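PbSGBP-B lipoprotein (PDB 6D2Y) probably binds polysaccharide at the cell surface of Prevotella bryantii, as a lipoprotein built of beta-sandwich domains in series and carrying a magnesium ion. Local coordinates at residues Y41-V46 / S62-V67; P133-M138 / D154-Y159; A143-E148 / M191-P196. All blocks are in the same frame, centred on the assembly; numbering follows the deposited sequence.

Contact 1: Y41-V46 / S62-V67; sequences YYIRPV and STICLV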
loop_
_atom_site.group_PDB
_atom_site.type_symbol
_atom_site.label_atom_id
_atom_site.label_comp_id
_atom_site.label_asym_id
_atom_site.label_seq_id
_atom_site.Cartn_x
_atom_site.Cartn_y
_atom_site.Cartn_z
ATOM N N TYR A 41 3.563 36.055 -27.853
ATOM C CA TYR A 41 4.938 35.805 -28.264
ATOM C C TYR A 41 5.567 34.700 -27.425
ATOM O O TYR A 41 6.270 33.835 -27.960
ATOM C CB TYR A 41 5.755 37.096 -28.169
ATOM C CG TYR A 41 5.190 38.259 -28.965
ATOM C CD1 TYR A 41 5.614 39.558 -28.720
ATOM C CD2 TYR A 41 4.246 38.059 -29.970
ATOM C CE1 TYR A 41 5.108 40.622 -29.440
ATOM C CE2 TYR A 41 3.734 39.118 -30.694
ATOM C CZ TYR A 41 4.170 40.397 -30.426
ATOM O OH TYR A 41 3.667 41.454 -31.146
ATOM N N TYR A 42 5.316 34.706 -26.118
ATOM C CA TYR A 42 5.763 33.638 -25.232
ATOM C C TYR A 42 5.033 33.783 -23.904
ATOM O O TYR A 42 4.317 34.760 -23.668
ATOM C CB TYR A 42 7.283 33.653 -25.035
ATOM C CG TYR A 42 7.848 34.930 -24.452
ATOM C CD1 TYR A 42 7.921 35.118 -23.077
ATOM C CD2 TYR A 42 8.328 35.939 -25.277
ATOM C CE1 TYR A 42 8.445 36.281 -22.542
ATOM C CE2 TYR A 42 8.853 37.105 -24.749
ATOM C CZ TYR A 42 8.909 37.272 -23.382
ATOM O OH TYR A 42 9.431 38.431 -22.853
ATOM N N ILE A 43 5.221 32.788 -23.039
ATOM C CA ILE A 43 4.627 32.759 -21.709
ATOM C C ILE A 43 5.748 32.640 -20.688
ATOM O O ILE A 43 6.601 31.753 -20.797
ATOM C CB ILE A 43 3.627 31.599 -21.553
ATOM C CG1 ILE A 43 2.590 31.635 -22.676
ATOM C CG2 ILE A 43 2.964 31.647 -20.180
ATOM C CD1 ILE A 43 1.303 30.933 -22.329
ATOM N N ARG A 44 5.741 33.525 -19.699
ATOM C CA ARG A 44 6.747 33.572 -18.652
ATOM C C ARG A 44 6.088 33.428 -17.285
ATOM O O ARG A 44 4.884 33.674 -17.136
ATOM C CB ARG A 44 7.539 34.887 -18.719
ATOM C CG ARG A 44 6.873 36.056 -18.011
ATOM C CD ARG A 44 7.574 37.371 -18.318
ATOM N NE ARG A 44 6.816 38.518 -17.825
ATOM C CZ ARG A 44 6.826 39.721 -18.390
ATOM N NH1 ARG A 44 7.559 39.940 -19.474
ATOM N NH2 ARG A 44 6.102 40.706 -17.872
ATOM N N PRO A 45 6.840 33.010 -16.268
ATOM C CA PRO A 45 6.272 32.920 -14.918
ATOM C C PRO A 45 5.982 34.303 -14.352
ATOM O O PRO A 45 6.423 35.332 -14.868
ATOM C CB PRO A 45 7.360 32.204 -14.112
ATOM C CG PRO A 45 8.229 31.542 -15.136
ATOM C CD PRO A 45 8.197 32.443 -16.328
ATOM N N VAL A 46 5.222 34.314 -13.259
ATOM C CA VAL A 46 4.806 35.568 -12.643
ATOM C C VAL A 46 5.640 35.946 -11.420
ATOM O O VAL A 46 5.713 37.139 -11.084
ATOM C CB VAL A 46 3.306 35.530 -12.278
ATOM C CG1 VAL A 46 3.087 34.831 -10.944
ATOM C CG2 VAL A 46 2.729 36.937 -12.254
ATOM N N SER A 62 -1.115 27.097 -11.288
ATOM C CA SER A 62 0.063 27.912 -11.538
ATOM C C SER A 62 -0.340 29.235 -12.172
ATOM O O SER A 62 -1.189 29.282 -13.067
ATOM C CB SER A 62 1.044 27.175 -12.448
ATOM O OG SER A 62 1.465 25.955 -11.862
ATOM N N THR A 63 0.268 30.316 -11.697
ATOM C CA THR A 63 0.012 31.646 -12.234
ATOM C C THR A 63 1.070 31.963 -13.284
ATOM O O THR A 63 2.267 31.991 -12.978
ATOM C CB THR A 63 0.017 32.691 -11.118
ATOM O OG1 THR A 63 -0.859 32.269 -10.065
ATOM C CG2 THR A 63 -0.457 34.033 -11.645
ATOM N N ILE A 64 0.628 32.189 -14.521
ATOM C CA ILE A 64 1.517 32.458 -15.642
ATOM C C ILE A 64 1.199 33.839 -16.201
ATOM O O ILE A 64 0.142 34.417 -15.937
ATOM C CB ILE A 64 1.402 31.385 -16.743
ATOM C CG1 ILE A 64 -0.007 31.388 -17.342
ATOM C CG2 ILE A 64 1.746 30.013 -16.189
ATOM C CD1 ILE A 64 -0.201 30.376 -18.447
ATOM N N CYS A 65 2.136 34.366 -16.988
ATOM C CA CYS A 65 1.995 35.688 -17.590
ATOM C C CYS A 65 2.206 35.582 -19.091
ATOM O O CYS A 65 3.273 35.153 -19.544
ATOM C CB CYS A 65 2.983 36.686 -16.984
ATOM S SG CYS A 65 2.895 38.324 -17.738
ATOM N N LEU A 66 1.194 35.981 -19.857
ATOM C CA LEU A 66 1.281 35.981 -21.310
ATOM C C LEU A 66 2.015 37.223 -21.790
ATOM O O LEU A 66 1.855 38.312 -21.233
ATOM C CB LEU A 66 -0.117 35.930 -21.929
ATOM C CG LEU A 66 -0.850 34.589 -22.068
ATOM C CD1 LEU A 66 -0.840 33.771 -20.791
ATOM C CD2 LEU A 66 -2.279 34.836 -22.504
ATOM N N VAL A 67 2.826 37.058 -22.831
ATOM C CA VAL A 67 3.585 38.161 -23.411
ATOM C C VAL A 67 3.234 38.211 -24.893
ATOM O O VAL A 67 3.769 37.439 -25.696
ATOM C CB VAL A 67 5.095 38.015 -23.192
ATOM C CG1 VAL A 67 5.852 39.071 -23.983
ATOM C CG2 VAL A 67 5.418 38.133 -21.710
#
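Y42 and V67 pack against each other where strands 39-45 and 63-69 pair antiparallel, and a classic beta bulge sets Y41 and Y42 together opposite V67. V67 CB sits over the centre of the Y42 ring, 3.9 Å from its centroid and 13° off the ring normal, a CH-pi contact that suits a branched residue beneath a flat one. Y42 CG lies between its backbone N and carbonyl carbon (chi1 59°), and a chi2 of 87° turns the ring so that its face meets V67. V67 CG2 serves two partners, Y42 CE1 and the R44 guanidinium, one face of which it covers, 3.6 Å from R44 NH1, while C65 SG approaches R44 NE obliquely. At the bulge, V67 O accepts from two successive amides, Y41 N at 2.6 Å and Y42 N at 3.2 Å, the longer bond being the straighter. R44 and C65 form the next hydrogen-bonded pair, with R44 N to C65 O at 3.0 Å.

On the reverse face, which carries I43 and L66, the side chains turn inward: I43 CD1 lies 3.9 Å from L66 CD1, and M112 and F126 of the facing sheet cover this apolar side. Strand 95-99 continues the sheet beyond 63-69, and its I97 packs on both V46 and T63, whose small apolar branches meet with V46 CG1 3.7 Å from T63 CG2.

Contact 2: P133-M138 / D154-Y159; sequences PSVVSM and DYFLDY
F156 brings the rim of its ring to P133, with D154 O over one face, offset toward the rim, where the start of edge strand 134-138 pairs with the end of strand 148-154 in the IPT/TIG domain, an immunoglobulin-like E-set fold. F156 CE1 is 3.8 Å from P133 CB, which meets the ring at its edge, near its plane. V135 CG2 also comes to this edge, more loosely, and F156 CZ lies 3.3 Å from S134 O. A large apolar ring suits this place because it also packs on V203 of strand 200-205, in the facing sheet.

Next to the ring, S134 and D154 make an antiparallel hydrogen-bonded pair. S134 N gives a nearly straight bond to D154 O (2.9 Å, 171° at the hydrogen), and D154 N returns one to S134 O at 3.0 Å. After this pair the chain leaves the strand: Y155 takes positive phi and psi, and its amide turns back to D154 OD1. That carboxylate is also held by a salt bridge to K184, whose ammonium makes a cation-pi contact with Y155, so an acid and an aromatic ring suit neighbouring places around one lysine. D154 OD1 lies 3.7 Å above the plane of the Y155 ring, over its centre.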
loop_
_atom_site.group_PDB
_atom_site.type_symbol
_atom_site.label_atom_id
_atom_site.label_comp_id
_atom_site.label_asym_id
_atom_site.label_seq_id
_atom_site.Cartn_x
_atom_site.Cartn_y
_atom_site.Cartn_z
ATOM N N PRO A 133 0.683 9.038 -12.621
ATOM C CA PRO A 133 -0.129 8.112 -11.823
ATOM C C PRO A 133 0.601 7.680 -10.562
ATOM O O PRO A 133 1.820 7.505 -10.554
ATOM C CB PRO A 133 -0.358 6.928 -12.770
ATOM C CG PRO A 133 -0.139 7.475 -14.131
ATOM C CD PRO A 133 0.920 8.520 -13.980
ATOM N N SER A 134 -0.160 7.523 -9.483
ATOM C CA SER A 134 0.345 6.976 -8.235
ATOM C C SER A 134 -0.288 5.611 -8.021
ATOM O O SER A 134 -1.512 5.472 -8.109
ATOM C CB SER A 134 0.035 7.901 -7.055
ATOM O OG SER A 134 -1.255 7.644 -6.531
ATOM N N VAL A 135 0.542 4.607 -7.762
ATOM C CA VAL A 135 0.089 3.234 -7.572
ATOM C C VAL A 135 0.340 2.857 -6.122
ATOM O O VAL A 135 1.469 2.967 -5.630
ATOM C CB VAL A 135 0.801 2.265 -8.525
ATOM C CG1 VAL A 135 0.215 0.872 -8.390
ATOM C CG2 VAL A 135 0.695 2.762 -9.956
ATOM N N VAL A 136 -0.707 2.411 -5.435
ATOM C CA VAL A 136 -0.584 2.097 -4.018
ATOM C C VAL A 136 -0.791 0.609 -3.771
ATOM O O VAL A 136 0.096 -0.063 -3.228
ATOM C CB VAL A 136 -1.556 2.949 -3.180
ATOM C CG1 VAL A 136 -1.496 2.525 -1.723
ATOM C CG2 VAL A 136 -1.216 4.426 -3.319
ATOM N N SER A 137 -1.948 0.078 -4.164
ATOM C CA SER A 137 -2.294 -1.282 -3.778
ATOM C C SER A 137 -2.936 -2.034 -4.932
ATOM O O SER A 137 -3.516 -1.437 -5.842
ATOM C CB SER A 137 -3.246 -1.294 -2.575
ATOM O OG SER A 137 -4.442 -0.598 -2.873
HETATM N N MSE A 138 -2.828 -3.358 -4.876
HETATM C CA MSE A 138 -3.523 -4.227 -5.805
HETATM C C MSE A 138 -4.453 -5.081 -4.949
HETATM O O MSE A 138 -4.090 -5.457 -3.832
HETATM C CB MSE A 138 -2.538 -5.089 -6.601
HETATM C CG MSE A 138 -3.058 -5.545 -7.945
HETATM SE SE MSE A 138 -2.239 -7.192 -8.569
HETATM C CE MSE A 138 -0.979 -6.519 -9.840
ATOM N N ASP A 154 -4.067 6.878 -7.642
ATOM C CA ASP A 154 -4.543 8.215 -7.961
ATOM C C ASP A 154 -4.015 8.614 -9.330
ATOM O O ASP A 154 -3.020 8.070 -9.818
ATOM C CB ASP A 154 -4.114 9.234 -6.899
ATOM C CG ASP A 154 -5.028 10.443 -6.849
ATOM O OD1 ASP A 154 -5.759 10.675 -7.835
ATOM O OD2 ASP A 154 -5.015 11.161 -5.829
ATOM N N TYR A 155 -4.708 9.577 -9.943
ATOM C CA TYR A 155 -4.321 10.144 -11.236
ATOM C C TYR A 155 -4.257 9.074 -12.326
ATOM O O TYR A 155 -3.344 9.056 -13.154
ATOM C CB TYR A 155 -2.998 10.907 -11.130
ATOM C CG TYR A 155 -3.048 12.034 -10.123
ATOM C CD1 TYR A 155 -2.342 11.960 -8.927
ATOM C CD2 TYR A 155 -3.810 13.171 -10.363
ATOM C CE1 TYR A 155 -2.393 12.988 -8.003
ATOM C CE2 TYR A 155 -3.866 14.201 -9.445
ATOM C CZ TYR A 155 -3.156 14.105 -8.267
ATOM O OH TYR A 155 -3.212 15.132 -7.354
ATOM N N PHE A 156 -5.239 8.172 -12.324
ATOM C CA PHE A 156 -5.435 7.222 -13.418
ATOM C C PHE A 156 -6.369 7.884 -14.421
ATOM O O PHE A 156 -7.592 7.762 -14.344
ATOM C CB PHE A 156 -6.007 5.905 -12.909
ATOM C CG PHE A 156 -5.118 5.187 -11.936
ATOM C CD1 PHE A 156 -3.740 5.229 -12.069
ATOM C CD2 PHE A 156 -5.665 4.464 -10.887
ATOM C CE1 PHE A 156 -2.924 4.564 -11.171
ATOM C CE2 PHE A 156 -4.857 3.800 -9.987
ATOM C CZ PHE A 156 -3.483 3.850 -10.129
ATOM N N LEU A 157 -5.789 8.608 -15.372
ATOM C CA LEU A 157 -6.551 9.383 -16.342
ATOM C C LEU A 157 -6.340 8.800 -17.734
ATOM O O LEU A 157 -5.203 8.711 -18.211
ATOM C CB LEU A 157 -6.151 10.857 -16.291
ATOM C CG LEU A 157 -5.911 11.376 -14.872
ATOM C CD1 LEU A 157 -5.154 12.692 -14.887
ATOM C CD2 LEU A 157 -7.232 11.514 -14.124
ATOM N N ASP A 158 -7.440 8.415 -18.378
ATOM C CA ASP A 158 -7.432 7.752 -19.674
ATOM C C ASP A 158 -8.079 8.661 -20.710
ATOM O O ASP A 158 -9.181 9.175 -20.487
ATOM C CB ASP A 158 -8.175 6.415 -19.591
ATOM C CG ASP A 158 -8.181 5.660 -20.906
ATOM O OD1 ASP A 158 -7.089 5.342 -21.418
ATOM O OD2 ASP A 158 -9.283 5.372 -21.418
ATOM N N TYR A 159 -7.396 8.861 -21.837
ATOM C CA TYR A 159 -7.874 9.729 -22.902
ATOM C C TYR A 159 -7.877 8.975 -24.225
ATOM O O TYR A 159 -7.158 7.989 -24.404
ATOM C CB TYR A 159 -7.012 10.991 -23.046
ATOM C CG TYR A 159 -6.984 11.886 -21.828
ATOM C CD1 TYR A 159 -5.864 11.942 -21.008
ATOM C CD2 TYR A 159 -8.070 12.690 -21.506
ATOM C CE1 TYR A 159 -5.828 12.762 -19.900
ATOM C CE2 TYR A 159 -8.044 13.516 -20.399
ATOM C CZ TYR A 159 -6.918 13.548 -19.598
ATOM O OH TYR A 159 -6.882 14.364 -18.492
#

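Contact 3: A143-E148 / M191-P196; sequences AKAGEE and MPEDMP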
loop_
_atom_site.group_PDB
_atom_site.type_symbol
_atom_site.label_atom_id
_atom_site.label_comp_id
_atom_site.label_asym_id
_atom_site.label_seq_id
_atom_site.Cartn_x
_atom_site.Cartn_y
_atom_site.Cartn_z
ATOM N N ALA A 143 -3.842 -13.000 -7.673
ATOM C CA ALA A 143 -5.116 -13.303 -8.305
ATOM C C ALA A 143 -4.930 -14.301 -9.436
ATOM O O ALA A 143 -4.022 -14.170 -10.261
ATOM C CB ALA A 143 -5.763 -12.027 -8.838
ATOM N N LYS A 144 -5.805 -15.301 -9.473
ATOM C CA LYS A 144 -5.773 -16.306 -10.521
ATOM C C LYS A 144 -6.431 -15.780 -11.795
ATOM O O LYS A 144 -7.125 -14.759 -11.797
ATOM C CB LYS A 144 -6.468 -17.585 -10.056
ATOM C CG LYS A 144 -6.246 -17.916 -8.592
ATOM C CD LYS A 144 -6.867 -19.253 -8.221
ATOM C CE LYS A 144 -6.105 -19.908 -7.084
ATOM N NZ LYS A 144 -4.642 -19.652 -7.190
ATOM N N ALA A 145 -6.212 -16.506 -12.891
ATOM C CA ALA A 145 -6.731 -16.089 -14.188
ATOM C C ALA A 145 -8.254 -16.080 -14.182
ATOM O O ALA A 145 -8.893 -17.059 -13.785
ATOM C CB ALA A 145 -6.214 -17.017 -15.288
ATOM N N GLY A 146 -8.836 -14.967 -14.627
ATOM C CA GLY A 146 -10.269 -14.798 -14.675
ATOM C C GLY A 146 -10.851 -14.002 -13.524
ATOM O O GLY A 146 -11.997 -13.548 -13.620
ATOM N N GLU A 147 -10.097 -13.821 -12.444
ATOM C CA GLU A 147 -10.580 -13.070 -11.297
ATOM C C GLU A 147 -10.583 -11.575 -11.593
ATOM O O GLU A 147 -9.783 -11.074 -12.388
ATOM C CB GLU A 147 -9.716 -13.349 -10.066
ATOM C CG GLU A 147 -10.267 -14.431 -9.150
ATOM C CD GLU A 147 -9.174 -15.212 -8.444
ATOM O OE1 GLU A 147 -9.410 -16.391 -8.104
ATOM O OE2 GLU A 147 -8.081 -14.647 -8.227
ATOM N N GLU A 148 -11.495 -10.861 -10.937
ATOM C CA GLU A 148 -11.573 -9.413 -11.075
ATOM C C GLU A 148 -10.524 -8.768 -10.178
ATOM O O GLU A 148 -10.522 -8.985 -8.961
ATOM C CB GLU A 148 -12.969 -8.911 -10.716
ATOM C CG GLU A 148 -13.228 -7.476 -11.139
ATOM C CD GLU A 148 -14.462 -6.888 -10.484
ATOM O OE1 GLU A 148 -14.413 -6.616 -9.265
ATOM O OE2 GLU A 148 -15.478 -6.698 -11.187
HETATM N N MSE A 191 -8.028 -10.560 -14.889
HETATM C CA MSE A 191 -6.676 -11.117 -14.982
HETATM C C MSE A 191 -6.535 -12.094 -16.149
HETATM O O MSE A 191 -7.185 -13.136 -16.162
HETATM C CB MSE A 191 -6.324 -11.814 -13.669
HETATM C CG MSE A 191 -5.050 -12.648 -13.668
HETATM SE SE MSE A 191 -3.509 -11.594 -14.201
HETATM C CE MSE A 191 -3.480 -10.326 -12.724
ATOM N N PRO A 192 -5.685 -11.766 -17.122
ATOM C CA PRO A 192 -5.412 -12.712 -18.211
ATOM C C PRO A 192 -4.737 -13.973 -17.694
ATOM O O PRO A 192 -4.274 -14.058 -16.554
ATOM C CB PRO A 192 -4.489 -11.930 -19.153
ATOM C CG PRO A 192 -4.709 -10.501 -18.810
ATOM C CD PRO A 192 -5.045 -10.460 -17.351
ATOM N N GLU A 193 -4.684 -14.976 -18.567
ATOM C CA GLU A 193 -4.085 -16.249 -18.196
ATOM C C GLU A 193 -2.564 -16.212 -18.208
ATOM O O GLU A 193 -1.935 -17.066 -17.577
ATOM C CB GLU A 193 -4.569 -17.358 -19.134
ATOM C CG GLU A 193 -5.964 -17.878 -18.825
ATOM C CD GLU A 193 -5.958 -19.314 -18.332
ATOM O OE1 GLU A 193 -4.959 -19.729 -17.706
ATOM O OE2 GLU A 193 -6.954 -20.030 -18.570
ATOM N N ASP A 194 -1.958 -15.245 -18.893
ATOM C CA ASP A 194 -0.533 -15.295 -19.196
ATOM C C ASP A 194 0.168 -13.990 -18.841
ATOM O O ASP A 194 1.101 -13.567 -19.530
ATOM C CB ASP A 194 -0.313 -15.632 -20.669
ATOM C CG ASP A 194 -0.850 -14.558 -21.599
ATOM O OD1 ASP A 194 -1.845 -13.896 -21.233
ATOM O OD2 ASP A 194 -0.278 -14.373 -22.694
HETATM N N MSE A 195 -0.247 -13.328 -17.767
HETATM C CA MSE A 195 0.473 -12.125 -17.366
HETATM C C MSE A 195 1.770 -12.561 -16.689
HETATM O O MSE A 195 1.757 -13.450 -15.836
HETATM C CB MSE A 195 -0.361 -11.226 -16.441
HETATM C CG MSE A 195 0.478 -10.202 -15.684
HETATM SE SE MSE A 195 -0.445 -9.243 -14.255
HETATM C CE MSE A 195 -1.335 -7.869 -15.286
ATOM N N PRO A 196 2.885 -11.961 -17.104
ATOM C CA PRO A 196 4.188 -12.358 -16.559
ATOM C C PRO A 196 4.248 -12.206 -15.048
ATOM O O PRO A 196 3.779 -11.218 -14.480
ATOM C CB PRO A 196 5.165 -11.407 -17.256
ATOM C CG PRO A 196 4.479 -11.041 -18.526
ATOM C CD PRO A 196 3.014 -10.993 -18.205
#
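M191, a selenomethionine, lays its side chain against the type II beta turn K144-E147, joining two loops at one end of the IPT/TIG beta-sandwich. M191 CG stands anti to the backbone N (chi1 170°), beside the carbonyl carbon, and comes 3.5 Å from K144 O. The chain then bends at both chi2 and chi3. This folded, flexible residue suits a buried place between the turn, V149 and Y216, which also pack against it.

On the outer side, A145 CB meets the side chain of E193, with CG nearest at 3.6 Å. E193 CG is anti to its carbonyl carbon, and a bend at chi2 brings CD to 3.8 Å from A145 CB, with OE1 at the same distance. The short alanine side chain lets the aliphatic part of the glutamate come close while its carboxylate remains at the exposed surface.

Two backbone bonds fasten the loops around M191: G146 N gives to M191 O at 2.9 Å, and M191 N gives an almost straight bond to E147 O (175° at the hydrogen). G146 suits the third position of the turn, where phi is positive and a CB would press on the carbonyl oxygen before it. K144 reaches away, giving NZ to L254 O, close to the magnesium-binding residue S255. The carboxylate atom that receives K144 N is E147 OE2, 2.7 Å away and approached from above the carboxylate plane.

The three contacts follow the long axis of the chain. Contact 1 comes first in sequence and lies in the N-terminal sandwich, its centre about 30 Å from that of contact 2 and about 48 Å from that of contact 3. Contacts 2 and 3 belong to the IPT/TIG domain, with centres about 20 Å apart and nearest atoms about 5 Å apart. Their segments alternate along the chain: strands 134-138 and 148-154, neighbours in one sheet, run between the two ends of this domain. Contact 2 thus lies toward the N-terminal domain, whereas contact 3 borders the C-terminal magnesium-bearing domain, consistent with the middle domain acting as a spacer.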